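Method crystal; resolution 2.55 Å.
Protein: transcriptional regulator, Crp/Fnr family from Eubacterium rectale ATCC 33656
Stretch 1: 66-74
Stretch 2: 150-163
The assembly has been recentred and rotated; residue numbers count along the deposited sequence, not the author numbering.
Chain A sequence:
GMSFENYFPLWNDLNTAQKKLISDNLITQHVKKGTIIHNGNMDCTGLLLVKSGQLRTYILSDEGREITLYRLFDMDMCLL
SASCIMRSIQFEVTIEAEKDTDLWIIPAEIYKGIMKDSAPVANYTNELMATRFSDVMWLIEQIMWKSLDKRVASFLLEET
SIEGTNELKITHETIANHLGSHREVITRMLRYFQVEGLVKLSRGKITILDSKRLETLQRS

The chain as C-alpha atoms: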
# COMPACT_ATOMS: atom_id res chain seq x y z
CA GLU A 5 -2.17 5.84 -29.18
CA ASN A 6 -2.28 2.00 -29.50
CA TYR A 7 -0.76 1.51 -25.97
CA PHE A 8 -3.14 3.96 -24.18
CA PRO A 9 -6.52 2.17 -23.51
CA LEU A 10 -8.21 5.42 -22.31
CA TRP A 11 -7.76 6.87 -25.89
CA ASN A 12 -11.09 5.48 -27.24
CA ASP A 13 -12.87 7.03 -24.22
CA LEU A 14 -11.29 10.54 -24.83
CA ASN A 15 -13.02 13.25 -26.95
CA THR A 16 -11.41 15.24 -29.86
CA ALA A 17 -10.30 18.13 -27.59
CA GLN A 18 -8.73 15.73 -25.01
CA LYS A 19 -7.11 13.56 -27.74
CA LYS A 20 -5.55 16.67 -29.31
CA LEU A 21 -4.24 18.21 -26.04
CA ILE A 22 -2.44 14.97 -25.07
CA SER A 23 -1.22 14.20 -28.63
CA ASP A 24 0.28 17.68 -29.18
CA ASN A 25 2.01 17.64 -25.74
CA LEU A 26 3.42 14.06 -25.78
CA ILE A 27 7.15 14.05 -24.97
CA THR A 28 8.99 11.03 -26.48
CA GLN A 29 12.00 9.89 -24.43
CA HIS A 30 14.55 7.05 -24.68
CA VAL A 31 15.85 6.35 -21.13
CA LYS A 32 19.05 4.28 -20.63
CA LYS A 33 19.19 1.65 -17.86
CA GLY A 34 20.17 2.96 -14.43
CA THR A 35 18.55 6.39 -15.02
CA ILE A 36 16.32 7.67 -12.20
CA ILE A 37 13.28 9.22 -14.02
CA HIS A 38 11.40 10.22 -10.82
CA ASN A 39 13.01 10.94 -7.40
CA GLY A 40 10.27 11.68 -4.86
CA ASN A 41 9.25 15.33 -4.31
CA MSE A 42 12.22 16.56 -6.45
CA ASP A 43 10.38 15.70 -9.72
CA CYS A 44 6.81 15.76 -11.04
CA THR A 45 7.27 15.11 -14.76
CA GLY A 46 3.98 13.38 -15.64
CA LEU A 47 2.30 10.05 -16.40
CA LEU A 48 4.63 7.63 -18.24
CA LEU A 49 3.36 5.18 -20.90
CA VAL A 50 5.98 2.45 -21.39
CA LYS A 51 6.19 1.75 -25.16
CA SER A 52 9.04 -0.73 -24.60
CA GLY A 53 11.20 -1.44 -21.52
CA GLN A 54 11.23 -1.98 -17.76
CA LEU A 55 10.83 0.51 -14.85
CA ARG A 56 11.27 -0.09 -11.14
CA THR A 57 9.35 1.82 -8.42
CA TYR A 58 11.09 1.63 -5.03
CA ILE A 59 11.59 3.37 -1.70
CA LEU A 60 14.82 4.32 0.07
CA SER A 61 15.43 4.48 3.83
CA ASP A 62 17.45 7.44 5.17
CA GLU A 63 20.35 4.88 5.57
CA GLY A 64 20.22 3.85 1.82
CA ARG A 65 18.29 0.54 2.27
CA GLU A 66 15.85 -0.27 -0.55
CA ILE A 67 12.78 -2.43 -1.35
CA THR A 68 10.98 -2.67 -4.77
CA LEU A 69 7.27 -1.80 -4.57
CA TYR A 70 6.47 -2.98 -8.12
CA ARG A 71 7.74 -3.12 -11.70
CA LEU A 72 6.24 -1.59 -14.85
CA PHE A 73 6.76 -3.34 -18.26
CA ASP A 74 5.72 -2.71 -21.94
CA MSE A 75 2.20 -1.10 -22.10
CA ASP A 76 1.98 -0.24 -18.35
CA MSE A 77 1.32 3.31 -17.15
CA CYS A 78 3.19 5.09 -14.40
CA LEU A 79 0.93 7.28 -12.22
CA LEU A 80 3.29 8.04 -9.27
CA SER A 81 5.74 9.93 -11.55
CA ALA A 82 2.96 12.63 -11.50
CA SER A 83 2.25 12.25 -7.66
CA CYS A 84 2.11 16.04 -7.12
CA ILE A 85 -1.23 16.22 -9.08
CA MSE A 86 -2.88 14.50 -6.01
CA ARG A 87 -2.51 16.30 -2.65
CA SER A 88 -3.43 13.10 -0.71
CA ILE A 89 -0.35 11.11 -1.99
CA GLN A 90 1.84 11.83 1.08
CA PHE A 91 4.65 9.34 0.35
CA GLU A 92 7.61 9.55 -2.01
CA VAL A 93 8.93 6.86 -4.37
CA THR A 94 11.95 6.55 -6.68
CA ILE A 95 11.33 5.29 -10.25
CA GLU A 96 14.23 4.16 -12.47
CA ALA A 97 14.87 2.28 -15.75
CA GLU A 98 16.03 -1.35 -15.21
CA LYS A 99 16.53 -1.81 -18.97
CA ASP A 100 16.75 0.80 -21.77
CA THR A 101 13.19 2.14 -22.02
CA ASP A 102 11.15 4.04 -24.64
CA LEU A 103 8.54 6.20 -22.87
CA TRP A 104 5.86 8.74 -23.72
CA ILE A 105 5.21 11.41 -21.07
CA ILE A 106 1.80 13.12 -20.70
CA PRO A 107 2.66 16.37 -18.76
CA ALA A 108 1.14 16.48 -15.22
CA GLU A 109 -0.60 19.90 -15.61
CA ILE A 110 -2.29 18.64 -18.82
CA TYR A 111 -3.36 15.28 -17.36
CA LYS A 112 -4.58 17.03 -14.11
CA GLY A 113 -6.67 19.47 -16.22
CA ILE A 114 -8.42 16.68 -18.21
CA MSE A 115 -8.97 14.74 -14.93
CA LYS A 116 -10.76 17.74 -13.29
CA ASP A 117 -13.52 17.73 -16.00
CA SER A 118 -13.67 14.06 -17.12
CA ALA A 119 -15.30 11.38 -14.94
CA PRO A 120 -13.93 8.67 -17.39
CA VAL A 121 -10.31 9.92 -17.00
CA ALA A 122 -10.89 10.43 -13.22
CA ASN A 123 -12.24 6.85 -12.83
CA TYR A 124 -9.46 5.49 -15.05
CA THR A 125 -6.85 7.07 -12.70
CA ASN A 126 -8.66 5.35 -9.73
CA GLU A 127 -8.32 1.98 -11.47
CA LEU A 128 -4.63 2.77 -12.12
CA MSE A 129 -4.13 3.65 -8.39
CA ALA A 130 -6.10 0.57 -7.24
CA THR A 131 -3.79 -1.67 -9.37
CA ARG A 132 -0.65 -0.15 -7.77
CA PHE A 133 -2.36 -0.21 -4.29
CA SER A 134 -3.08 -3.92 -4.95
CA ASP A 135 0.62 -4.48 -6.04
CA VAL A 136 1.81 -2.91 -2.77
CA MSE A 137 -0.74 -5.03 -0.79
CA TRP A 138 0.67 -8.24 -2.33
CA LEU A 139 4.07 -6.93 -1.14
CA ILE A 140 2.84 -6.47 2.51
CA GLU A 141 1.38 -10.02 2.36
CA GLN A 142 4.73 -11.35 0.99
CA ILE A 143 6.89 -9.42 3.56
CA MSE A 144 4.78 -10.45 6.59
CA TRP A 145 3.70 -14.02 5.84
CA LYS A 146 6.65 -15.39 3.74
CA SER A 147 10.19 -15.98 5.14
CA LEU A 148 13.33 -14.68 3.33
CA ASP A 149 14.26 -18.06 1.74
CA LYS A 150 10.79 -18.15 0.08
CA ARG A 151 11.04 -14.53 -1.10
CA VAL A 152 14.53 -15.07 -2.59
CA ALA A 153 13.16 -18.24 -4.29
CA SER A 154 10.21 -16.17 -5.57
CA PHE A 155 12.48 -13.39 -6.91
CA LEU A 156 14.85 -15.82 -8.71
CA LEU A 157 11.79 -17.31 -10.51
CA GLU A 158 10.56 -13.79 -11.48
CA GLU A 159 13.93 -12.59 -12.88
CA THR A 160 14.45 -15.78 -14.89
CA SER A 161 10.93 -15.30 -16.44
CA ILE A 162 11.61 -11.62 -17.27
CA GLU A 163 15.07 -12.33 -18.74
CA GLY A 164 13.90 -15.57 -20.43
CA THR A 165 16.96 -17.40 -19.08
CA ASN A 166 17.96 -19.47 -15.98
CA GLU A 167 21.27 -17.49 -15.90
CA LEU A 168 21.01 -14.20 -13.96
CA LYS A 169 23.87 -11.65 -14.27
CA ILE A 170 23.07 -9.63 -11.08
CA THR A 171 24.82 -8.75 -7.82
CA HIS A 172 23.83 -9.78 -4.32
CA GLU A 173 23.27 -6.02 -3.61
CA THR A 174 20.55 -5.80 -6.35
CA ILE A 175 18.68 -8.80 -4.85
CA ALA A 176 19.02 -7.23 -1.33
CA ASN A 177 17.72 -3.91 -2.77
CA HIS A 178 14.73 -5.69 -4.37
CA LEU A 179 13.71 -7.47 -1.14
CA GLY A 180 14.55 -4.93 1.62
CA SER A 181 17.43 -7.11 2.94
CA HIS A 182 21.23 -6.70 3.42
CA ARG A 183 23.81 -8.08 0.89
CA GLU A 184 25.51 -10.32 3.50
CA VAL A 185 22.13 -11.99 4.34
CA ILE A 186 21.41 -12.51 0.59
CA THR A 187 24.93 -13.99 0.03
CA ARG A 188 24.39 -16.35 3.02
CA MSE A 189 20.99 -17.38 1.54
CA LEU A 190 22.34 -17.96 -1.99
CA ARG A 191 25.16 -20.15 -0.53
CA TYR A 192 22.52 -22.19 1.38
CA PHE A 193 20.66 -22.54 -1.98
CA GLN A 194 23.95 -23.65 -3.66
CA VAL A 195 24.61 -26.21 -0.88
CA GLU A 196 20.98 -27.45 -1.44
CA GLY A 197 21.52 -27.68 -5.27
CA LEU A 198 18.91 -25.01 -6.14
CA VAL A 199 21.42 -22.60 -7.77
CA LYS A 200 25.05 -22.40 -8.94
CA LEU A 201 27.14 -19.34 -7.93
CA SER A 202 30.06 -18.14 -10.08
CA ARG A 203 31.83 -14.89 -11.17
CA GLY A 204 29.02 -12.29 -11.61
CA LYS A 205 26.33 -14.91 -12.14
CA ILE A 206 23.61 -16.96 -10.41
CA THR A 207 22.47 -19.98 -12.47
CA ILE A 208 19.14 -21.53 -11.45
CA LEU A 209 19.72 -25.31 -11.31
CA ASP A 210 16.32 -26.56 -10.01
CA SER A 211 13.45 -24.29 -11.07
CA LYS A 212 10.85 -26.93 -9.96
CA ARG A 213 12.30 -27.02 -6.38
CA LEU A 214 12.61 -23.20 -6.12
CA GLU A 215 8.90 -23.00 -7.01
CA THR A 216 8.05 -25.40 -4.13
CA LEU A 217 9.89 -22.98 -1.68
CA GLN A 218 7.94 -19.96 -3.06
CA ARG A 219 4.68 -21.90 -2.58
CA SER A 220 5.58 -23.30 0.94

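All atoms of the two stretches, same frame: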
# COMPACT_ATOMS: atom_id res chain seq x y z
N GLU A 66 16.89 -0.33 0.48
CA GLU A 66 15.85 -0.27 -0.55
C GLU A 66 14.95 -1.50 -0.58
O GLU A 66 15.39 -2.57 -0.21
CB GLU A 66 16.52 -0.19 -1.94
CG GLU A 66 17.30 1.08 -2.24
CD GLU A 66 18.03 1.06 -3.59
OE1 GLU A 66 17.72 0.22 -4.45
OE2 GLU A 66 18.92 1.89 -3.81
N ILE A 67 13.72 -1.32 -1.05
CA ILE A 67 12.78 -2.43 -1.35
C ILE A 67 11.92 -2.02 -2.57
O ILE A 67 11.41 -0.91 -2.60
CB ILE A 67 11.92 -2.90 -0.13
CG1 ILE A 67 11.13 -4.17 -0.48
CG2 ILE A 67 10.99 -1.81 0.37
CD1 ILE A 67 10.37 -4.80 0.70
N THR A 68 11.81 -2.91 -3.57
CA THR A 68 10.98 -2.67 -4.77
C THR A 68 9.49 -2.80 -4.42
O THR A 68 9.07 -3.81 -3.85
CB THR A 68 11.30 -3.68 -5.91
OG1 THR A 68 12.68 -3.56 -6.28
CG2 THR A 68 10.42 -3.47 -7.15
N LEU A 69 8.71 -1.78 -4.76
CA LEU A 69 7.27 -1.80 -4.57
C LEU A 69 6.63 -2.61 -5.70
O LEU A 69 5.83 -3.50 -5.46
CB LEU A 69 6.70 -0.38 -4.49
CG LEU A 69 7.24 0.50 -3.36
CD1 LEU A 69 6.50 1.83 -3.36
CD2 LEU A 69 7.11 -0.15 -1.99
N TYR A 70 6.98 -2.28 -6.94
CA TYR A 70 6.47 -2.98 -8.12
C TYR A 70 7.32 -2.62 -9.33
O TYR A 70 8.13 -1.69 -9.28
CB TYR A 70 5.00 -2.59 -8.40
CG TYR A 70 4.78 -1.09 -8.53
CD1 TYR A 70 4.92 -0.45 -9.77
CD2 TYR A 70 4.45 -0.31 -7.41
CE1 TYR A 70 4.75 0.93 -9.90
CE2 TYR A 70 4.26 1.07 -7.52
CZ TYR A 70 4.42 1.69 -8.77
OH TYR A 70 4.24 3.05 -8.90
N ARG A 71 7.09 -3.36 -10.41
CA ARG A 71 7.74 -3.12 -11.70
C ARG A 71 6.69 -2.82 -12.76
O ARG A 71 5.57 -3.34 -12.72
CB ARG A 71 8.58 -4.33 -12.10
CG ARG A 71 9.92 -4.44 -11.39
CD ARG A 71 10.51 -5.82 -11.62
NE ARG A 71 11.97 -5.91 -11.47
CZ ARG A 71 12.66 -7.06 -11.44
NH1 ARG A 71 12.06 -8.25 -11.46
NH2 ARG A 71 13.98 -7.02 -11.34
N LEU A 72 7.06 -1.96 -13.70
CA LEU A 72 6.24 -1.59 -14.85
C LEU A 72 6.98 -2.09 -16.11
O LEU A 72 8.19 -1.88 -16.24
CB LEU A 72 6.04 -0.07 -14.89
CG LEU A 72 5.38 0.60 -13.68
CD1 LEU A 72 5.35 2.09 -13.90
CD2 LEU A 72 3.96 0.08 -13.42
N PHE A 73 6.24 -2.75 -17.00
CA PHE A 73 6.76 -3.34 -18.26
C PHE A 73 6.12 -2.66 -19.49
O PHE A 73 5.48 -1.62 -19.33
CB PHE A 73 6.49 -4.85 -18.25
CG PHE A 73 7.10 -5.55 -17.09
CD1 PHE A 73 8.44 -5.94 -17.12
CD2 PHE A 73 6.34 -5.83 -15.95
CE1 PHE A 73 9.03 -6.61 -16.04
CE2 PHE A 73 6.91 -6.50 -14.85
CZ PHE A 73 8.26 -6.89 -14.89
N ASP A 74 6.32 -3.22 -20.68
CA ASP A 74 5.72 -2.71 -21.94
C ASP A 74 4.21 -2.58 -21.76
O ASP A 74 3.59 -3.47 -21.19
CB ASP A 74 5.99 -3.64 -23.14
CG ASP A 74 7.49 -3.85 -23.43
OD1 ASP A 74 8.34 -3.50 -22.59
OD2 ASP A 74 7.83 -4.38 -24.51
N LYS A 150 11.90 -18.07 1.03
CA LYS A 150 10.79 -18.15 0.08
C LYS A 150 10.73 -16.95 -0.86
O LYS A 150 10.45 -17.11 -2.05
CB LYS A 150 9.46 -18.34 0.81
CG LYS A 150 9.40 -19.65 1.57
CD LYS A 150 8.01 -20.04 2.01
CE LYS A 150 7.71 -19.73 3.45
NZ LYS A 150 8.36 -20.71 4.39
N ARG A 151 11.04 -15.77 -0.33
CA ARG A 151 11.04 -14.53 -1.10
C ARG A 151 12.20 -14.46 -2.09
O ARG A 151 12.02 -13.94 -3.19
CB ARG A 151 11.01 -13.31 -0.16
CG ARG A 151 9.73 -13.29 0.68
CD ARG A 151 9.65 -12.16 1.66
NE ARG A 151 9.67 -10.87 0.98
CZ ARG A 151 10.51 -9.86 1.19
NH1 ARG A 151 11.42 -9.85 2.17
NH2 ARG A 151 10.38 -8.77 0.43
N VAL A 152 13.37 -14.96 -1.70
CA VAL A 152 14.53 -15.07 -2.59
C VAL A 152 14.18 -16.06 -3.71
O VAL A 152 14.36 -15.74 -4.89
CB VAL A 152 15.85 -15.48 -1.85
CG1 VAL A 152 17.01 -15.72 -2.84
CG2 VAL A 152 16.24 -14.41 -0.83
N ALA A 153 13.65 -17.23 -3.34
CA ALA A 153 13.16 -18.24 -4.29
C ALA A 153 12.15 -17.64 -5.29
O ALA A 153 12.23 -17.87 -6.50
CB ALA A 153 12.51 -19.39 -3.55
N SER A 154 11.22 -16.85 -4.76
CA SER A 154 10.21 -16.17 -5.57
C SER A 154 10.81 -15.14 -6.55
O SER A 154 10.36 -15.04 -7.69
CB SER A 154 9.19 -15.47 -4.65
OG SER A 154 8.13 -14.94 -5.40
N PHE A 155 11.80 -14.38 -6.08
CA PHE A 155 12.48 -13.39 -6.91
C PHE A 155 13.28 -14.05 -8.04
O PHE A 155 13.21 -13.60 -9.19
CB PHE A 155 13.38 -12.47 -6.07
CG PHE A 155 14.22 -11.56 -6.91
CD1 PHE A 155 13.69 -10.36 -7.38
CD2 PHE A 155 15.52 -11.93 -7.30
CE1 PHE A 155 14.45 -9.52 -8.21
CE2 PHE A 155 16.30 -11.10 -8.13
CZ PHE A 155 15.77 -9.88 -8.57
N LEU A 156 14.06 -15.09 -7.71
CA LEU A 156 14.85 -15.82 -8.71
C LEU A 156 13.98 -16.36 -9.85
O LEU A 156 14.38 -16.30 -11.01
CB LEU A 156 15.70 -16.93 -8.08
CG LEU A 156 16.81 -16.52 -7.10
CD1 LEU A 156 17.49 -17.77 -6.52
CD2 LEU A 156 17.84 -15.57 -7.73
N LEU A 157 12.78 -16.85 -9.52
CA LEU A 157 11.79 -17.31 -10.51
C LEU A 157 11.21 -16.14 -11.35
O LEU A 157 10.92 -16.31 -12.54
CB LEU A 157 10.67 -18.12 -9.84
CG LEU A 157 11.10 -19.47 -9.24
CD1 LEU A 157 10.09 -19.99 -8.26
CD2 LEU A 157 11.38 -20.50 -10.34
N GLU A 158 11.04 -14.96 -10.74
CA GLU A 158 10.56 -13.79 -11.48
C GLU A 158 11.61 -13.31 -12.47
O GLU A 158 11.28 -13.14 -13.65
CB GLU A 158 10.18 -12.63 -10.56
CG GLU A 158 9.46 -11.46 -11.29
CD GLU A 158 9.28 -10.20 -10.44
OE1 GLU A 158 9.47 -10.24 -9.21
OE2 GLU A 158 8.93 -9.16 -11.02
N GLU A 159 12.84 -13.07 -12.00
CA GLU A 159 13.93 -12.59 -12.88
C GLU A 159 14.22 -13.50 -14.06
O GLU A 159 14.44 -13.01 -15.17
CB GLU A 159 15.24 -12.29 -12.14
CG GLU A 159 15.37 -10.90 -11.53
CD GLU A 159 15.61 -9.78 -12.53
OE1 GLU A 159 14.73 -9.47 -13.35
OE2 GLU A 159 16.68 -9.13 -12.46
N THR A 160 14.24 -14.81 -13.81
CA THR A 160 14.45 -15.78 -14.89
C THR A 160 13.31 -15.73 -15.93
O THR A 160 13.59 -15.88 -17.13
CB THR A 160 14.69 -17.23 -14.35
OG1 THR A 160 13.66 -17.59 -13.43
CG2 THR A 160 16.04 -17.32 -13.65
N SER A 161 12.07 -15.47 -15.50
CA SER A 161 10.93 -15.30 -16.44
C SER A 161 11.06 -14.04 -17.28
O SER A 161 10.83 -14.08 -18.49
CB SER A 161 9.58 -15.30 -15.71
OG SER A 161 9.35 -16.55 -15.12
N ILE A 162 11.42 -12.93 -16.62
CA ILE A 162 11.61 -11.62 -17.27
C ILE A 162 12.74 -11.66 -18.30
O ILE A 162 12.57 -11.21 -19.44
CB ILE A 162 11.92 -10.51 -16.24
CG1 ILE A 162 10.70 -10.25 -15.35
CG2 ILE A 162 12.31 -9.20 -16.92
CD1 ILE A 162 11.00 -9.33 -14.19
N GLU A 163 13.89 -12.20 -17.88
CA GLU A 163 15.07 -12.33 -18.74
C GLU A 163 14.97 -13.47 -19.76
O GLU A 163 15.73 -13.47 -20.74
CB GLU A 163 16.36 -12.51 -17.90
CG GLU A 163 16.69 -11.39 -16.91
CD GLU A 163 16.81 -10.00 -17.52
OE1 GLU A 163 17.09 -9.86 -18.72
OE2 GLU A 163 16.63 -9.02 -16.78

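How do a strand and a helix so far apart in sequence come to lie together? Strand 66-72 and helix 150-163 run nearly parallel, with an angle of 18° between their N-to-C directions, but their axes come no closer than 13.1 Å. The backbones therefore do not touch, and side chains span the gap. The spacing narrows along the way: the CA atoms of Ile67 and Arg151 are 12.2 Å apart, while those of Phe73 and Ile162 are 9.6 Å apart. On the helix the contact falls on Arg151, Phe155, Glu158, Glu159 and Ile162, the three- and four-residue spacing that places side chains on one side of a helix.

What does Arg71 do at the centre? It covers more surface than any other residue here, and its CA-to-CB bond points toward the helix. With chi2 and chi3 both t, the chain is extended and carries the guanidinium across to two carboxylates. Arg71 NH1 lies 3.3 Å from Glu158 OE2, which sits at the edge of the guanidinium near its plane; this salt bridge includes a weak hydrogen bond from NH1. A second salt bridge joins Arg71 NH2 to Glu159 OE1, also at 3.3 Å. The positive charge is thus shared between two neighbouring acids on the helix, reached by different nitrogens. Glu159 starts sideways, but its end comes nearer.

What surrounds this charged group? Arg71 NH2 approaches Phe155 CE1 at 4.0 Å, obliquely to the ring. Arg71 NH1 lies 3.1 Å from Ile162 CD1, shorter than a comfortable nitrogen-to-methyl contact, a value to read with caution at 2.55 Å resolution. Carbon groups thus pack against the same guanidinium that binds the acids. Its NE and NH2 also hydrogen bond elsewhere in the structure.

How does Ile162 extend the contact beyond the arginine? It covers the next largest area, and its CA-to-CB bond points toward the strand side. Its CD1 also meets Phe73 CZ at 3.7 Å, at the edge of the ring and near its plane. This is an apolar contact, which keeps both carbon surfaces from water where they touch. One methyl group therefore links the charged centre to the aromatic residue.

What holds the other end? There Ile67 CD1 comes within 4.0 Å of Arg151 NH2. Ile67 starts sideways, yet its extended chain, with both chi angles t, brings its tip nearer the helix. The pairing is simple packing: Arg151 satisfies its guanidinium nitrogens elsewhere in the structure.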